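Local coordinates for alcohol dehydrogenase (Thermus thermophilus, PDB 2EIH), which binds zinc and probably acts as an oxidoreductase of the medium-chain alcohol dehydrogenase type, using a nicotinamide cofactor to interconvert alcohols and carbonyl compounds, at residues 32-37 and 118-123. Residues are numbered along the deposited sequence; the frame is centred on the assembly and turned at random.
Sequences VRLKAA and HGTYAE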
ATOM      1  N   VAL A  32     -19.538  33.366  -1.346  1.00 33.48           N
ATOM      2  CA  VAL A  32     -19.383  33.261  -2.780  1.00 32.02           C
ATOM      3  C   VAL A  32     -20.651  33.700  -3.499  1.00 32.52           C
ATOM      4  O   VAL A  32     -21.758  33.367  -3.081  1.00 34.01           O
ATOM      5  CB  VAL A  32     -19.056  31.804  -3.167  1.00 31.44           C
ATOM      6  CG1 VAL A  32     -18.970  31.669  -4.673  1.00 30.17           C
ATOM      7  CG2 VAL A  32     -17.752  31.382  -2.510  1.00 31.75           C
ATOM      8  N   ARG A  33     -20.494  34.472  -4.567  1.00 30.17           N
ATOM      9  CA  ARG A  33     -21.644  34.874  -5.355  1.00 28.07           C
ATOM     10  C   ARG A  33     -21.687  33.776  -6.415  1.00 28.45           C
ATOM     11  O   ARG A  33     -20.794  33.690  -7.267  1.00 27.25           O
ATOM     12  CB  ARG A  33     -21.402  36.232  -5.990  1.00 30.23           C
ATOM     13  CG  ARG A  33     -22.632  36.857  -6.607  1.00 32.63           C
ATOM     14  CD  ARG A  33     -22.350  38.300  -6.968  1.00 36.22           C
ATOM     15  NE  ARG A  33     -21.427  38.423  -8.097  1.00 37.53           N
ATOM     16  CZ  ARG A  33     -21.768  38.154  -9.355  1.00 39.74           C
ATOM     17  NH1 ARG A  33     -23.008  37.748  -9.635  1.00 40.94           N
ATOM     18  NH2 ARG A  33     -20.886  38.295 -10.334  1.00 35.67           N
ATOM     19  N   LEU A  34     -22.705  32.923  -6.334  1.00 26.24           N
ATOM     20  CA  LEU A  34     -22.866  31.788  -7.249  1.00 26.35           C
ATOM     21  C   LEU A  34     -23.258  32.140  -8.687  1.00 25.07           C
ATOM     22  O   LEU A  34     -23.966  33.110  -8.937  1.00 26.01           O
ATOM     23  CB  LEU A  34     -23.892  30.814  -6.665  1.00 25.67           C
ATOM     24  CG  LEU A  34     -23.446  30.138  -5.363  1.00 28.72           C
ATOM     25  CD1 LEU A  34     -24.636  29.633  -4.570  1.00 29.58           C
ATOM     26  CD2 LEU A  34     -22.489  29.010  -5.691  1.00 25.70           C
ATOM     27  N   LYS A  35     -22.784  31.327  -9.621  1.00 24.00           N
ATOM     28  CA  LYS A  35     -23.071  31.505 -11.034  1.00 24.08           C
ATOM     29  C   LYS A  35     -23.831  30.283 -11.546  1.00 23.92           C
ATOM     30  O   LYS A  35     -24.698  30.374 -12.418  1.00 24.23           O
ATOM     31  CB  LYS A  35     -21.764  31.671 -11.829  1.00 27.07           C
ATOM     32  CG  LYS A  35     -21.090  33.055 -11.737  1.00 27.13           C
ATOM     33  CD  LYS A  35     -22.059  34.174 -12.107  1.00 31.10           C
ATOM     34  CE  LYS A  35     -21.378  35.530 -12.331  1.00 35.09           C
ATOM     35  NZ  LYS A  35     -20.813  35.705 -13.705  1.00 39.03           N
ATOM     36  N   ALA A  36     -23.493  29.134 -10.983  1.00 22.35           N
ATOM     37  CA  ALA A  36     -24.121  27.896 -11.369  1.00 23.15           C
ATOM     38  C   ALA A  36     -24.133  26.924 -10.202  1.00 24.18           C
ATOM     39  O   ALA A  36     -23.193  26.876  -9.406  1.00 26.07           O
ATOM     40  CB  ALA A  36     -23.371  27.284 -12.553  1.00 20.55           C
ATOM     41  N   ALA A  37     -25.219  26.172 -10.086  1.00 23.88           N
ATOM     42  CA  ALA A  37     -25.342  25.164  -9.045  1.00 24.26           C
ATOM     43  C   ALA A  37     -25.697  23.895  -9.792  1.00 24.94           C
ATOM     44  O   ALA A  37     -26.669  23.860 -10.556  1.00 25.77           O
ATOM     45  CB  ALA A  37     -26.441  25.526  -8.074  1.00 23.06           C
ATOM     46  N   HIS A 118     -27.685  25.301   4.361  1.00 40.56           N
ATOM     47  CA  HIS A 118     -28.061  25.916   3.093  1.00 38.07           C
ATOM     48  C   HIS A 118     -27.004  25.716   2.015  1.00 35.74           C
ATOM     49  O   HIS A 118     -25.826  26.022   2.216  1.00 36.00           O
ATOM     50  CB  HIS A 118     -28.309  27.415   3.264  1.00 39.10           C
ATOM     51  CG  HIS A 118     -29.627  27.749   3.882  1.00 40.84           C
ATOM     52  ND1 HIS A 118     -30.140  29.031   3.895  1.00 41.59           N
ATOM     53  CD2 HIS A 118     -30.543  26.976   4.516  1.00 40.75           C
ATOM     54  CE1 HIS A 118     -31.307  29.032   4.507  1.00 40.90           C
ATOM     55  NE2 HIS A 118     -31.576  27.795   4.895  1.00 41.26           N
ATOM     56  N   GLY A 119     -27.435  25.228   0.857  1.00 32.35           N
ATOM     57  CA  GLY A 119     -26.497  24.976  -0.223  1.00 28.46           C
ATOM     58  C   GLY A 119     -26.345  26.010  -1.318  1.00 26.05           C
ATOM     59  O   GLY A 119     -26.422  27.217  -1.081  1.00 23.31           O
ATOM     60  N   THR A 120     -26.150  25.521  -2.539  1.00 25.61           N
ATOM     61  CA  THR A 120     -25.934  26.385  -3.687  1.00 24.31           C
ATOM     62  C   THR A 120     -27.128  26.851  -4.515  1.00 25.20           C
ATOM     63  O   THR A 120     -26.936  27.541  -5.502  1.00 26.89           O
ATOM     64  CB  THR A 120     -24.879  25.741  -4.633  1.00 24.29           C
ATOM     65  OG1 THR A 120     -25.323  24.441  -5.052  1.00 19.92           O
ATOM     66  CG2 THR A 120     -23.545  25.607  -3.903  1.00 22.89           C
ATOM     67  N   TYR A 121     -28.349  26.492  -4.130  1.00 25.26           N
ATOM     68  CA  TYR A 121     -29.531  26.934  -4.881  1.00 25.40           C
ATOM     69  C   TYR A 121     -29.897  28.385  -4.542  1.00 27.12           C
ATOM     70  O   TYR A 121     -31.075  28.708  -4.356  1.00 28.83           O
ATOM     71  CB  TYR A 121     -30.747  26.084  -4.549  1.00 24.12           C
ATOM     72  CG  TYR A 121     -30.781  24.687  -5.151  1.00 24.95           C
ATOM     73  CD1 TYR A 121     -29.623  23.918  -5.297  1.00 24.22           C
ATOM     74  CD2 TYR A 121     -32.001  24.087  -5.433  1.00 22.68           C
ATOM     75  CE1 TYR A 121     -29.693  22.582  -5.700  1.00 24.47           C
ATOM     76  CE2 TYR A 121     -32.091  22.763  -5.835  1.00 23.61           C
ATOM     77  CZ  TYR A 121     -30.941  22.011  -5.958  1.00 25.37           C
ATOM     78  OH  TYR A 121     -31.046  20.691  -6.295  1.00 24.44           O
ATOM     79  N   ALA A 122     -28.895  29.256  -4.457  1.00 26.16           N
ATOM     80  CA  ALA A 122     -29.107  30.670  -4.158  1.00 25.18           C
ATOM     81  C   ALA A 122     -28.041  31.514  -4.844  1.00 25.25           C
ATOM     82  O   ALA A 122     -27.124  30.983  -5.456  1.00 26.70           O
ATOM     83  CB  ALA A 122     -29.061  30.888  -2.656  1.00 25.93           C
ATOM     84  N   GLU A 123     -28.172  32.827  -4.724  1.00 24.05           N
ATOM     85  CA  GLU A 123     -27.226  33.753  -5.317  1.00 25.61           C
ATOM     86  C   GLU A 123     -25.963  33.894  -4.475  1.00 24.94           C
ATOM     87  O   GLU A 123     -24.969  34.418  -4.943  1.00 26.91           O
ATOM     88  CB  GLU A 123     -27.877  35.138  -5.503  1.00 27.44           C
ATOM     89  CG  GLU A 123     -29.065  35.176  -6.463  1.00 26.73           C
ATOM     90  CD  GLU A 123     -29.746  36.532  -6.498  1.00 29.39           C
ATOM     91  OE1 GLU A 123     -30.100  37.054  -5.416  1.00 31.52           O
ATOM     92  OE2 GLU A 123     -29.945  37.081  -7.606  1.00 32.51           O
TER
HETATM   93  O   HOH W   1     -25.453  35.282  -7.738  1.00 55.26           O
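L34 lays its side chain across T120 at about a right angle, CD2 lying 4.0 Å from CG2 of the threonine. Both belong to the GroES-like domain of this dehydrogenase: L34 sits on the bulged strand 29-38, T120 in the loop that leads into strand 124-128, the antiparallel neighbour of 29-38. The classic beta bulge on that strand falls at K35 and A36, both facing S66.

The other methyl of L34, CD1, faces a pair of backbone oxygens on one flank, 3.2 Å from T120 O and 3.0 Å from A122 O, a close fit. The first torsion sets CG anti to the carbonyl carbon (chi1 -66°), 3.8 Å from A122 O. From strand 84-91, I87 packs against both L34 and T120. An alanine at L34 would probably open a gap between strand and loop, since CD1 would no longer pack beside T120 O and A122 O, nor CD2 meet the threonine methyl.

Past the bulge, A37 meets T120 at its hydroxyl and carbonyl: its CB is 3.3 Å from T120 O and 3.4 Å from OG1. That hydroxyl lies between the backbone N and the carbonyl carbon (chi1 58°) and hydrogen-bonds to D64 O, so the threonine is tied to the neighbouring strand while it packs on 29-38.

The pairing with strand 124-128, which includes backbone bonding between V32 and V125, already begins at E123. Its carboxylate turns elsewhere, OE1 bonding to R2 N, but its carbonyl serves the strand. E123 O accepts from L34 N at 3.0 Å, a bent bond (143° at the hydrogen) with the donor well above the carbonyl plane. R33 CA adds a CH contact to this oxygen, and one water donates to both E123 O and L34 O, 2.9 Å from the latter.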